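PDB 7DSZ: Amuc_1102 from Akkermansia muciniphila, which is of unknown function but adopts an immunoglobulin-like fold related to archaeal type IV pilus proteins, which suggests a role in a pilus-like assembly. Local coordinates for residues Glu55-Val60 against Asn108-Val113; Met30-Asn35 against Pro46-Trp51; Leu92-Glu97 against Val170-Tyr175; Asp72-Lys77 against Val141-Lys146. One frame throughout, in Å; residues are numbered along the deposited sequence.

Contact 1 (Glu55-Val60 against Asn108-Val113)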
loop_
_atom_site.group_PDB
_atom_site.type_symbol
_atom_site.label_atom_id
_atom_site.label_comp_id
_atom_site.label_asym_id
_atom_site.label_seq_id
_atom_site.Cartn_x
_atom_site.Cartn_y
_atom_site.Cartn_z
ATOM N N GLU C 55 -4.565 5.663 20.155
ATOM C CA GLU C 55 -5.464 6.722 19.696
ATOM C C GLU C 55 -5.190 7.990 20.480
ATOM O O GLU C 55 -5.101 7.937 21.707
ATOM C CB GLU C 55 -6.924 6.321 19.918
ATOM C CG GLU C 55 -7.351 5.069 19.165
ATOM C CD GLU C 55 -7.847 5.426 17.795
ATOM O OE1 GLU C 55 -8.635 6.404 17.695
ATOM O OE2 GLU C 55 -7.440 4.760 16.816
ATOM N N ILE C 56 -5.088 9.136 19.800
ATOM C CA ILE C 56 -4.996 10.419 20.479
ATOM C C ILE C 56 -6.002 11.412 19.908
ATOM O O ILE C 56 -5.955 11.730 18.714
ATOM C CB ILE C 56 -3.569 11.008 20.466
ATOM C CG1 ILE C 56 -3.517 12.309 21.277
ATOM C CG2 ILE C 56 -3.003 11.192 19.048
ATOM C CD1 ILE C 56 -2.076 12.653 21.737
ATOM N N PRO C 57 -6.951 11.897 20.705
ATOM C CA PRO C 57 -7.858 12.943 20.231
ATOM C C PRO C 57 -7.131 14.262 20.082
ATOM O O PRO C 57 -6.222 14.577 20.851
ATOM C CB PRO C 57 -8.908 13.057 21.348
ATOM C CG PRO C 57 -8.663 11.932 22.289
ATOM C CD PRO C 57 -7.198 11.533 22.108
ATOM N N PHE C 58 -7.562 15.051 19.098
ATOM C CA PHE C 58 -7.007 16.392 18.967
ATOM C C PHE C 58 -7.975 17.303 18.227
ATOM O O PHE C 58 -8.910 16.848 17.569
ATOM C CB PHE C 58 -5.637 16.373 18.277
ATOM C CG PHE C 58 -5.677 16.115 16.790
ATOM C CD1 PHE C 58 -5.664 14.823 16.295
ATOM C CD2 PHE C 58 -5.644 17.165 15.895
ATOM C CE1 PHE C 58 -5.641 14.590 14.927
ATOM C CE2 PHE C 58 -5.622 16.942 14.528
ATOM C CZ PHE C 58 -5.630 15.653 14.038
ATOM N N LYS C 59 -7.739 18.612 18.375
ATOM C CA LYS C 59 -8.498 19.639 17.674
ATOM C C LYS C 59 -7.520 20.728 17.251
ATOM O O LYS C 59 -6.555 21.008 17.968
ATOM C CB LYS C 59 -9.620 20.220 18.563
ATOM C CG LYS C 59 -10.407 21.341 17.897
ATOM C CD LYS C 59 -11.429 21.941 18.865
ATOM C CE LYS C 59 -12.751 21.225 18.763
ATOM N NZ LYS C 59 -13.854 21.992 19.441
ATOM N N VAL C 60 -7.754 21.317 16.081
ATOM C CA VAL C 60 -6.882 22.337 15.501
ATOM C C VAL C 60 -7.591 23.683 15.532
ATOM O O VAL C 60 -8.792 23.762 15.264
ATOM C CB VAL C 60 -6.502 21.994 14.046
ATOM C CG1 VAL C 60 -5.479 22.992 13.502
ATOM C CG2 VAL C 60 -5.987 20.569 13.953
ATOM N N ASN C 108 -13.246 18.222 16.410
ATOM C CA ASN C 108 -12.604 17.135 17.135
ATOM C C ASN C 108 -12.331 15.993 16.174
ATOM O O ASN C 108 -13.201 15.606 15.387
ATOM C CB ASN C 108 -13.474 16.661 18.291
ATOM C CG ASN C 108 -13.627 17.715 19.361
ATOM O OD1 ASN C 108 -12.655 18.097 20.007
ATOM N ND2 ASN C 108 -14.851 18.194 19.549
ATOM N N THR C 109 -11.112 15.472 16.213
ATOM C CA THR C 109 -10.753 14.348 15.360
ATOM C C THR C 109 -9.710 13.519 16.105
ATOM O O THR C 109 -9.502 13.697 17.311
ATOM C CB THR C 109 -10.300 14.858 13.981
ATOM O OG1 THR C 109 -10.031 13.751 13.111
ATOM C CG2 THR C 109 -9.067 15.746 14.098
ATOM N N TYR C 110 -9.094 12.562 15.410
ATOM C CA TYR C 110 -8.184 11.621 16.049
ATOM C C TYR C 110 -6.985 11.354 15.158
ATOM O O TYR C 110 -7.089 11.372 13.931
ATOM C CB TYR C 110 -8.845 10.263 16.319
ATOM C CG TYR C 110 -9.465 10.101 17.681
ATOM C CD1 TYR C 110 -8.724 9.582 18.743
ATOM C CD2 TYR C 110 -10.807 10.423 17.897
ATOM C CE1 TYR C 110 -9.291 9.414 20.003
ATOM C CE2 TYR C 110 -11.383 10.263 19.158
ATOM C CZ TYR C 110 -10.622 9.745 20.194
ATOM O OH TYR C 110 -11.177 9.551 21.442
ATOM N N ALA C 111 -5.853 11.057 15.798
ATOM C CA ALA C 111 -4.693 10.464 15.141
ATOM C C ALA C 111 -4.447 9.076 15.737
ATOM O O ALA C 111 -4.883 8.776 16.853
ATOM C CB ALA C 111 -3.451 11.352 15.294
ATOM N N SER C 112 -3.751 8.213 14.994
ATOM C CA SER C 112 -3.548 6.864 15.511
ATOM C C SER C 112 -2.302 6.222 14.903
ATOM O O SER C 112 -1.804 6.642 13.854
ATOM C CB SER C 112 -4.775 5.971 15.247
ATOM O OG SER C 112 -5.005 5.803 13.849
ATOM N N VAL C 113 -1.794 5.212 15.614
ATOM C CA VAL C 113 -0.762 4.309 15.098
ATOM C C VAL C 113 -1.016 2.946 15.707
ATOM O O VAL C 113 -1.739 2.808 16.695
ATOM C CB VAL C 113 0.695 4.735 15.409
ATOM C CG1 VAL C 113 1.139 5.822 14.469
ATOM C CG2 VAL C 113 0.837 5.132 16.874
HETATM O O HOH W 1 -15.822 19.704 17.887
HETATM O O HOH W 2 -15.819 20.353 21.546
#
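Across antiparallel strands 55-60 and 109-113, each face of the pair fits an aromatic ring against a neighbour. On the face carrying F58 and T109, T109 CG2 is a bump resting off-centre over one face of the F58 ring, 3.4 Å from F58 CZ. F58 CG, in the crowded position between backbone N and carbonyl carbon (chi1 74°), lays the ring edge into the hollow above small A111, with F58 CE1 3.9 Å from A111 CB. I56 CG2 also packs on A111 CB, 3.8 Å away. On the other face the P57 ring lies over one face of Y110 in a CH-pi contact, P57 CB 4.1 Å from the Y110 ring centroid; in this non-hydrogen-bonded pair, proline's missing N-H costs nothing. E55 bends at chi2 (-88°) to bring OE2 3.3 Å from S112 CB, its carboxylate held by R192 and Y193. I56 with A111 and F58 with T109 exchange paired backbone bonds. The F58 face meets strand 70-83 of the opposing sheet, as expected in an immunoglobulin-like β-sandwich core.

Contact 2 (Met30-Asn35 against Pro46-Trp51)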
loop_
_atom_site.group_PDB
_atom_site.type_symbol
_atom_site.label_atom_id
_atom_site.label_comp_id
_atom_site.label_asym_id
_atom_site.label_seq_id
_atom_site.Cartn_x
_atom_site.Cartn_y
_atom_site.Cartn_z
ATOM N N MET C 30 -6.824 -2.339 22.674
ATOM C CA MET C 30 -6.638 -3.609 21.989
ATOM C C MET C 30 -7.925 -3.933 21.246
ATOM O O MET C 30 -9.005 -3.962 21.845
ATOM C CB MET C 30 -6.263 -4.729 22.972
ATOM C CG MET C 30 -4.988 -4.451 23.755
ATOM S SD MET C 30 -3.535 -4.228 22.695
ATOM C CE MET C 30 -3.605 -5.677 21.667
ATOM N N ARG C 31 -7.824 -4.172 19.939
ATOM C CA ARG C 31 -9.016 -4.292 19.111
ATOM C C ARG C 31 -8.814 -5.407 18.105
ATOM O O ARG C 31 -7.749 -5.508 17.496
ATOM C CB ARG C 31 -9.324 -2.993 18.344
ATOM C CG ARG C 31 -9.595 -1.763 19.222
ATOM C CD ARG C 31 -9.831 -0.548 18.335
ATOM N NE ARG C 31 -10.765 -0.921 17.296
ATOM C CZ ARG C 31 -10.720 -0.525 16.036
ATOM N NH1 ARG C 31 -9.776 0.296 15.585
ATOM N NH2 ARG C 31 -11.652 -0.971 15.219
ATOM N N GLN C 32 -9.836 -6.216 17.891
ATOM C CA GLN C 32 -9.759 -7.270 16.889
ATOM C C GLN C 32 -9.853 -6.652 15.500
ATOM O O GLN C 32 -10.595 -5.687 15.298
ATOM C CB GLN C 32 -10.887 -8.276 17.104
ATOM C CG GLN C 32 -10.833 -9.496 16.204
ATOM C CD GLN C 32 -11.752 -10.609 16.682
ATOM O OE1 GLN C 32 -12.742 -10.362 17.374
ATOM N NE2 GLN C 32 -11.418 -11.845 16.325
ATOM N N SER C 33 -9.101 -7.192 14.544
ATOM C CA SER C 33 -9.203 -6.649 13.201
ATOM C C SER C 33 -10.556 -7.034 12.615
ATOM O O SER C 33 -11.177 -8.004 13.060
ATOM C CB SER C 33 -8.072 -7.152 12.309
ATOM O OG SER C 33 -8.076 -8.561 12.252
ATOM N N PRO C 34 -11.046 -6.273 11.635
ATOM C CA PRO C 34 -12.382 -6.545 11.098
ATOM C C PRO C 34 -12.442 -7.924 10.459
ATOM O O PRO C 34 -11.520 -8.345 9.759
ATOM C CB PRO C 34 -12.577 -5.429 10.065
ATOM C CG PRO C 34 -11.626 -4.347 10.483
ATOM C CD PRO C 34 -10.443 -5.069 11.037
ATOM N N ASN C 35 -13.533 -8.636 10.731
ATOM C CA ASN C 35 -13.777 -9.951 10.141
ATOM C C ASN C 35 -14.765 -9.743 8.999
ATOM O O ASN C 35 -15.981 -9.775 9.182
ATOM C CB ASN C 35 -14.294 -10.940 11.180
ATOM C CG ASN C 35 -14.257 -12.366 10.685
ATOM O OD1 ASN C 35 -13.758 -12.642 9.590
ATOM N ND2 ASN C 35 -14.778 -13.287 11.488
ATOM N N PRO C 46 -11.003 -17.042 8.596
ATOM C CA PRO C 46 -9.954 -16.329 9.338
ATOM C C PRO C 46 -10.432 -15.984 10.740
ATOM O O PRO C 46 -11.590 -15.615 10.951
ATOM C CB PRO C 46 -9.708 -15.071 8.495
ATOM C CG PRO C 46 -10.185 -15.425 7.125
ATOM C CD PRO C 46 -11.343 -16.365 7.330
ATOM N N LYS C 47 -9.533 -16.133 11.712
ATOM C CA LYS C 47 -9.841 -15.812 13.103
ATOM C C LYS C 47 -9.011 -14.603 13.512
ATOM O O LYS C 47 -7.891 -14.755 14.026
ATOM C CB LYS C 47 -9.568 -17.007 14.018
ATOM C CG LYS C 47 -10.531 -18.174 13.796
ATOM C CD LYS C 47 -10.217 -19.344 14.719
ATOM C CE LYS C 47 -10.316 -18.937 16.185
ATOM N NZ LYS C 47 -11.715 -18.562 16.574
ATOM N N PRO C 48 -9.509 -13.384 13.292
ATOM C CA PRO C 48 -8.694 -12.190 13.542
ATOM C C PRO C 48 -8.270 -12.084 14.999
ATOM O O PRO C 48 -9.004 -12.467 15.914
ATOM C CB PRO C 48 -9.627 -11.035 13.149
ATOM C CG PRO C 48 -10.625 -11.637 12.228
ATOM C CD PRO C 48 -10.827 -13.043 12.727
ATOM N N LYS C 49 -7.064 -11.561 15.201
ATOM C CA LYS C 49 -6.489 -11.356 16.519
ATOM C C LYS C 49 -6.530 -9.871 16.873
ATOM O O LYS C 49 -6.942 -9.023 16.073
ATOM C CB LYS C 49 -5.056 -11.898 16.572
ATOM C CG LYS C 49 -4.956 -13.406 16.413
ATOM C CD LYS C 49 -3.547 -13.893 16.723
ATOM C CE LYS C 49 -3.391 -15.387 16.441
ATOM N NZ LYS C 49 -4.305 -16.231 17.267
ATOM N N LYS C 50 -6.063 -9.552 18.077
ATOM C CA LYS C 50 -6.145 -8.188 18.580
ATOM C C LYS C 50 -4.898 -7.379 18.237
ATOM O O LYS C 50 -3.766 -7.763 18.558
ATOM C CB LYS C 50 -6.397 -8.180 20.085
ATOM C CG LYS C 50 -7.838 -8.538 20.444
ATOM C CD LYS C 50 -8.059 -8.323 21.951
ATOM C CE LYS C 50 -9.423 -8.826 22.421
ATOM N NZ LYS C 50 -10.547 -8.001 21.899
ATOM N N TRP C 51 -5.134 -6.241 17.601
ATOM C CA TRP C 51 -4.128 -5.251 17.287
ATOM C C TRP C 51 -4.029 -4.231 18.415
ATOM O O TRP C 51 -5.012 -3.942 19.094
ATOM C CB TRP C 51 -4.516 -4.530 15.996
ATOM C CG TRP C 51 -4.376 -5.357 14.776
ATOM C CD1 TRP C 51 -5.067 -6.501 14.450
ATOM C CD2 TRP C 51 -3.495 -5.094 13.696
ATOM N NE1 TRP C 51 -4.629 -6.978 13.232
ATOM C CE2 TRP C 51 -3.668 -6.122 12.749
ATOM C CE3 TRP C 51 -2.540 -4.099 13.452
ATOM C CZ2 TRP C 51 -2.933 -6.177 11.571
ATOM C CZ3 TRP C 51 -1.811 -4.155 12.276
ATOM C CH2 TRP C 51 -2.016 -5.183 11.351
HETATM O O HOH W 3 -10.313 -5.567 23.646
#
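The carbonyl oxygen R31 O is gripped twice across the strands: by W51 N at 2.7 Å, from above the carbonyl plane, and by a CA-H contact from K50 CA at 3.3 Å. R31 N returns a bond to W51 O at 2.9 Å, completing the hydrogen-bonded pair. S33 N reaches K49 O at a longer 3.2 Å. The exposed side chain of Q32 then donates: with CG anti to the backbone N (chi1 -174°) and the chain extended, one of its two modelled conformers brings NE2 2.5 Å from P48 O, from 39° above the carbonyl plane. The small side chain of S33 fits between P48 and W51, its OG 3.1 Å from P48 CB and its CB 3.6 Å from W51 NE1, while F185 meets the W51 ring edge-to-face. R31 pairs with D53, and P46 packs on Y190 of the second subunit. Past S33 the chains diverge, so K49 N makes no return bond; beyond the strand ends one side-chain amide still ties them, and buried P46 O finds no partner.

Contact 3 (Leu92-Glu97 against Val170-Tyr175); sequences LKLYKE and VETSYY
Y175 enters this contact from the loop that follows strand 169-171, its backbone in the left-handed region (phi 46°). Its CB faces both methyls of L94, with L94 CD2 at 4.1 Å. Next, with CG anti to the carbonyl carbon (chi1 -53°), the ring crosses L92 at about a right angle: CD1, CE1 and CZ all meet the single methyl L92 CD1, closest at Y175 CE1, 3.4 Å away. The phenol oxygen passes the same methyl at 4.1 Å from L92 CD1, while S119, R122 and I123 of helix 117-124 pack on the ring. Leucine suits both places because its branched tip offers two methyls: L94 CD2 also lies alongside T172 CG2, 3.7 Å away. The backbones are parallel here. K93 N donates to V170 O at 2.9 Å, whereas T172 N to K93 O is weak at 3.3 Å. Water 4 then joins Y95 N to T172 O. T172 OG1 accepts from Y174 N at 3.0 Å, an ST turn where the chain leaves the strand path, after which Y175 comes back over L92 and L94. The ammonium of K93 stays 4.5 Å from E171 OE2, beyond a salt bridge, and is bonded to W162 O instead. The short strand is thus held by few backbone bonds; as they weaken, a water and then apolar contacts of L92, L94 and Y175 carry on the attachment.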
loop_
_atom_site.group_PDB
_atom_site.type_symbol
_atom_site.label_atom_id
_atom_site.label_comp_id
_atom_site.label_asym_id
_atom_site.label_seq_id
_atom_site.Cartn_x
_atom_site.Cartn_y
_atom_site.Cartn_z
ATOM N N LEU C 92 13.092 -0.754 24.040
ATOM C CA LEU C 92 13.007 -0.476 22.615
ATOM C C LEU C 92 12.203 0.802 22.412
ATOM O O LEU C 92 11.137 0.956 23.001
ATOM C CB LEU C 92 12.337 -1.634 21.870
ATOM C CG LEU C 92 13.119 -2.947 21.942
ATOM C CD1 LEU C 92 12.368 -4.058 21.226
ATOM C CD2 LEU C 92 14.522 -2.751 21.358
ATOM N N LYS C 93 12.718 1.706 21.595
ATOM C CA LYS C 93 11.996 2.917 21.224
ATOM C C LYS C 93 11.471 2.741 19.806
ATOM O O LYS C 93 12.254 2.586 18.862
ATOM C CB LYS C 93 12.887 4.151 21.332
ATOM C CG LYS C 93 12.171 5.448 20.977
ATOM C CD LYS C 93 12.936 6.678 21.450
ATOM C CE LYS C 93 14.310 6.758 20.796
ATOM N NZ LYS C 93 15.082 7.955 21.264
ATOM N N LEU C 94 10.147 2.740 19.671
ATOM C CA LEU C 94 9.470 2.580 18.392
ATOM C C LEU C 94 8.994 3.946 17.918
ATOM O O LEU C 94 8.431 4.716 18.702
ATOM C CB LEU C 94 8.281 1.631 18.527
ATOM C CG LEU C 94 8.544 0.355 19.324
ATOM C CD1 LEU C 94 7.285 -0.509 19.289
ATOM C CD2 LEU C 94 9.770 -0.403 18.784
ATOM N N TYR C 95 9.220 4.244 16.645
ATOM C CA TYR C 95 8.949 5.572 16.109
ATOM C C TYR C 95 8.113 5.480 14.846
ATOM O O TYR C 95 8.326 4.590 14.015
ATOM C CB TYR C 95 10.251 6.284 15.791
ATOM C CG TYR C 95 10.123 7.587 15.021
ATOM C CD1 TYR C 95 9.799 8.772 15.683
ATOM C CD2 TYR C 95 10.384 7.648 13.658
ATOM C CE1 TYR C 95 9.722 9.983 15.001
ATOM C CE2 TYR C 95 10.303 8.857 12.963
ATOM C CZ TYR C 95 9.959 10.012 13.649
ATOM O OH TYR C 95 9.888 11.205 12.980
ATOM N N LYS C 96 7.186 6.423 14.684
ATOM C CA LYS C 96 6.427 6.495 13.443
ATOM C C LYS C 96 6.038 7.935 13.149
ATOM O O LYS C 96 5.565 8.639 14.046
ATOM C CB LYS C 96 5.174 5.623 13.531
ATOM C CG LYS C 96 4.356 5.602 12.254
ATOM C CD LYS C 96 5.089 4.852 11.147
ATOM C CE LYS C 96 4.123 4.451 10.035
ATOM N NZ LYS C 96 4.798 3.554 9.025
ATOM N N GLU C 97 6.229 8.354 11.898
ATOM C CA GLU C 97 5.701 9.612 11.374
ATOM C C GLU C 97 4.441 9.333 10.571
ATOM O O GLU C 97 4.450 8.474 9.680
ATOM C CB GLU C 97 6.707 10.306 10.460
ATOM C CG GLU C 97 7.642 11.242 11.138
ATOM C CD GLU C 97 8.666 11.832 10.174
ATOM O OE1 GLU C 97 9.883 11.564 10.348
ATOM O OE2 GLU C 97 8.238 12.549 9.238
ATOM N N VAL C 170 17.081 1.813 22.991
ATOM C CA VAL C 170 17.582 1.556 21.647
ATOM C C VAL C 170 16.435 1.706 20.658
ATOM O O VAL C 170 15.400 1.048 20.807
ATOM C CB VAL C 170 18.193 0.146 21.542
ATOM C CG1 VAL C 170 18.859 -0.045 20.187
ATOM C CG2 VAL C 170 19.169 -0.097 22.691
ATOM N N GLU C 171 16.631 2.538 19.639
ATOM C CA GLU C 171 15.632 2.682 18.588
ATOM C C GLU C 171 15.753 1.522 17.604
ATOM O O GLU C 171 16.856 1.045 17.322
ATOM C CB GLU C 171 15.801 4.018 17.860
ATOM C CG GLU C 171 14.605 4.390 16.955
ATOM C CD GLU C 171 14.691 5.805 16.382
ATOM O OE1 GLU C 171 14.089 6.056 15.312
ATOM O OE2 GLU C 171 15.362 6.663 17.000
ATOM N N THR C 172 14.612 1.053 17.096
ATOM C CA THR C 172 14.597 -0.058 16.152
ATOM C C THR C 172 13.462 0.136 15.160
ATOM O O THR C 172 12.376 0.601 15.529
ATOM C CB THR C 172 14.438 -1.409 16.857
ATOM O OG1 THR C 172 14.414 -2.466 15.885
ATOM C CG2 THR C 172 13.151 -1.467 17.672
ATOM N N SER C 173 13.718 -0.212 13.901
ATOM C CA SER C 173 12.661 -0.228 12.901
ATOM C C SER C 173 11.916 -1.551 12.875
ATOM O O SER C 173 10.903 -1.672 12.172
ATOM C CB SER C 173 13.237 0.083 11.516
ATOM O OG SER C 173 13.573 1.460 11.425
ATOM N N TYR C 174 12.393 -2.543 13.620
ATOM C CA TYR C 174 11.619 -3.750 13.828
ATOM C C TYR C 174 10.489 -3.438 14.801
ATOM O O TYR C 174 10.398 -2.330 15.341
ATOM C CB TYR C 174 12.543 -4.868 14.308
ATOM C CG TYR C 174 13.524 -5.272 13.229
ATOM C CD1 TYR C 174 13.070 -5.613 11.958
ATOM C CD2 TYR C 174 14.897 -5.283 13.465
ATOM C CE1 TYR C 174 13.950 -5.975 10.960
ATOM C CE2 TYR C 174 15.785 -5.643 12.465
ATOM C CZ TYR C 174 15.301 -5.986 11.215
ATOM O OH TYR C 174 16.154 -6.351 10.200
ATOM N N TYR C 175 9.618 -4.410 15.052
ATOM C CA TYR C 175 8.347 -4.147 15.724
ATOM C C TYR C 175 7.692 -2.908 15.107
ATOM O O TYR C 175 7.488 -1.902 15.795
ATOM C CB TYR C 175 8.525 -3.942 17.220
ATOM C CG TYR C 175 9.260 -5.016 17.971
ATOM C CD1 TYR C 175 10.655 -5.085 17.950
ATOM C CD2 TYR C 175 8.568 -5.906 18.763
ATOM C CE1 TYR C 175 11.332 -6.057 18.672
ATOM C CE2 TYR C 175 9.230 -6.870 19.495
ATOM C CZ TYR C 175 10.605 -6.943 19.438
ATOM O OH TYR C 175 11.253 -7.911 20.171
HETATM O O HOH W 4 11.295 3.106 14.828
#

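Contact 4 (Asp72-Lys77 against Val141-Lys146); sequences DALTFK and VEYNGK
Backbone bonds come first. T75 and E142 form an antiparallel hydrogen-bonded pair, with T75 N to E142 O at 2.9 Å and E142 N to T75 O at 2.8 Å, both in the carbonyl plane. Beyond them the chain reverses in a type I' turn from Y143 to K146; its two central positions need positive phi, which asparagine (N144) adopts more readily than most residues and G145, with no side chain, easily. The charged interaction is on the T75 face: the long, extended chain of K77 forms a salt bridge, K77 NZ donating to E142 OE2 at 2.9 Å from 43° above the carboxylate plane. Apolar contacts fill the opposite face. V141 CG2 sits over the F76 ring, 3.7 Å from the ring centroid, a CH-pi contact between side chains lying alongside each other. Next to it L74 CD2 packs on Y143 CB at 3.8 Å. A polar contact adjoins these: A73 O lies at the edge of the Y143 ring, in its plane, 3.3 Å from Y143 CD1. Polar ends at the chain's corner are joined by water: one links D72 N to Y143 OH, a second D72 OD2 to N144 OD1, a third A73 O to N144 N. D72 also binds T11, T12 and, as a salt bridge, R122 of the third subunit. Charge is therefore kept on one face and at the corner, while the hydrophobic F76 face meets the sandwich core.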
loop_
_atom_site.group_PDB
_atom_site.type_symbol
_atom_site.label_atom_id
_atom_site.label_comp_id
_atom_site.label_asym_id
_atom_site.label_seq_id
_atom_site.Cartn_x
_atom_site.Cartn_y
_atom_site.Cartn_z
ATOM N N ASP C 72 -3.407 22.388 5.146
ATOM C CA ASP C 72 -2.820 21.444 4.195
ATOM C C ASP C 72 -2.453 20.121 4.850
ATOM O O ASP C 72 -2.755 19.049 4.310
ATOM C CB ASP C 72 -1.568 22.040 3.561
ATOM C CG ASP C 72 -1.877 23.041 2.485
ATOM O OD1 ASP C 72 -2.915 22.896 1.802
ATOM O OD2 ASP C 72 -1.052 23.962 2.319
ATOM N N ALA C 73 -1.733 20.173 5.976
ATOM C CA ALA C 73 -1.157 18.962 6.560
ATOM C C ALA C 73 -0.705 19.231 7.986
ATOM O O ALA C 73 -0.467 20.372 8.375
ATOM C CB ALA C 73 0.035 18.442 5.751
ATOM N N LEU C 74 -0.573 18.143 8.748
ATOM C CA LEU C 74 0.059 18.117 10.061
ATOM C C LEU C 74 0.860 16.835 10.130
ATOM O O LEU C 74 0.373 15.780 9.706
ATOM C CB LEU C 74 -0.960 18.091 11.208
ATOM C CG LEU C 74 -1.719 19.326 11.626
ATOM C CD1 LEU C 74 -2.652 18.942 12.759
ATOM C CD2 LEU C 74 -0.696 20.393 12.076
ATOM N N THR C 75 2.060 16.900 10.688
ATOM C CA THR C 75 2.863 15.697 10.873
ATOM C C THR C 75 2.823 15.281 12.337
ATOM O O THR C 75 3.140 16.080 13.224
ATOM C CB THR C 75 4.299 15.928 10.402
ATOM O OG1 THR C 75 4.291 16.136 8.986
ATOM C CG2 THR C 75 5.164 14.713 10.711
ATOM N N PHE C 76 2.391 14.053 12.590
ATOM C CA PHE C 76 2.374 13.483 13.931
ATOM C C PHE C 76 3.548 12.530 14.064
ATOM O O PHE C 76 3.690 11.615 13.255
ATOM C CB PHE C 76 1.073 12.718 14.188
ATOM C CG PHE C 76 -0.072 13.591 14.598
ATOM C CD1 PHE C 76 -0.587 14.536 13.720
ATOM C CD2 PHE C 76 -0.635 13.467 15.858
ATOM C CE1 PHE C 76 -1.655 15.345 14.094
ATOM C CE2 PHE C 76 -1.706 14.281 16.243
ATOM C CZ PHE C 76 -2.208 15.230 15.347
ATOM N N LYS C 77 4.369 12.724 15.092
ATOM C CA LYS C 77 5.467 11.809 15.386
ATOM C C LYS C 77 5.119 11.051 16.658
ATOM O O LYS C 77 4.864 11.663 17.701
ATOM C CB LYS C 77 6.786 12.568 15.526
ATOM C CG LYS C 77 7.204 13.245 14.242
ATOM C CD LYS C 77 8.466 14.097 14.424
ATOM C CE LYS C 77 9.020 14.550 13.062
ATOM N NZ LYS C 77 10.230 15.417 13.227
ATOM N N VAL C 141 3.534 16.993 17.415
ATOM C CA VAL C 141 2.825 17.441 16.217
ATOM C C VAL C 141 3.575 18.617 15.616
ATOM O O VAL C 141 3.880 19.588 16.321
ATOM C CB VAL C 141 1.372 17.850 16.529
ATOM C CG1 VAL C 141 0.650 18.229 15.227
ATOM C CG2 VAL C 141 0.641 16.722 17.252
ATOM N N GLU C 142 3.849 18.546 14.316
ATOM C CA GLU C 142 4.503 19.633 13.602
ATOM C C GLU C 142 3.582 20.197 12.526
ATOM O O GLU C 142 2.823 19.457 11.880
ATOM C CB GLU C 142 5.823 19.173 12.968
ATOM C CG GLU C 142 6.864 18.752 13.989
ATOM C CD GLU C 142 8.175 18.296 13.358
ATOM O OE1 GLU C 142 8.283 18.310 12.118
ATOM O OE2 GLU C 142 9.097 17.915 14.112
ATOM N N TYR C 143 3.645 21.514 12.349
ATOM C CA TYR C 143 3.004 22.191 11.233
ATOM C C TYR C 143 4.073 22.979 10.491
ATOM O O TYR C 143 4.779 23.791 11.098
ATOM C CB TYR C 143 1.875 23.123 11.694
ATOM C CG TYR C 143 1.311 23.898 10.527
ATOM C CD1 TYR C 143 0.535 23.262 9.568
ATOM C CD2 TYR C 143 1.599 25.248 10.349
ATOM C CE1 TYR C 143 0.036 23.944 8.484
ATOM C CE2 TYR C 143 1.101 25.946 9.254
ATOM C CZ TYR C 143 0.320 25.283 8.326
ATOM O OH TYR C 143 -0.190 25.939 7.224
ATOM N N ASN C 144 4.192 22.734 9.185
ATOM C CA ASN C 144 5.244 23.345 8.366
ATOM C C ASN C 144 6.621 23.212 9.017
ATOM O O ASN C 144 7.408 24.158 9.061
ATOM C CB ASN C 144 4.924 24.811 8.070
ATOM C CG ASN C 144 3.939 24.971 6.926
ATOM O OD1 ASN C 144 3.801 24.085 6.078
ATOM N ND2 ASN C 144 3.257 26.113 6.886
ATOM N N GLY C 145 6.913 22.027 9.544
ATOM C CA GLY C 145 8.232 21.761 10.082
ATOM C C GLY C 145 8.526 22.349 11.442
ATOM O O GLY C 145 9.676 22.280 11.886
ATOM N N LYS C 146 7.532 22.913 12.121
ATOM C CA LYS C 146 7.688 23.479 13.452
ATOM C C LYS C 146 6.800 22.736 14.442
ATOM O O LYS C 146 5.608 22.545 14.188
ATOM C CB LYS C 146 7.318 24.967 13.464
ATOM C CG LYS C 146 7.246 25.539 14.869
ATOM C CD LYS C 146 6.465 26.852 14.950
ATOM C CE LYS C 146 6.524 27.408 16.370
ATOM N NZ LYS C 146 5.737 28.665 16.531
HETATM O O HOH W 5 -2.331 25.030 5.254
HETATM O O HOH W 6 1.138 23.986 4.526
HETATM O O HOH W 7 2.240 21.137 7.614
#

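Contacts 1 and 4 belong to different sheets, yet meet in the sandwich core: their centres are about 13 Å apart, with F58 CE1 3.5 Å from F76 CZ and A111 CB 3.5 Å from F76 CE2. Contact 3 shares the sheet of contact 4, where Y95 OH lies 3.5 Å from K77 CE, and it touches contact 1 through K96 and V113. Contact 2 stands apart at the far end of strand 50-63, its centre about 31 Å from that of contact 4, on the opposite side of the chain's centre. At the trimer interface Y174 of contact 3 packs on D72 of the second subunit, and D72 of contact 4 on Y174 of the third; contact 2 also reaches both neighbouring subunits.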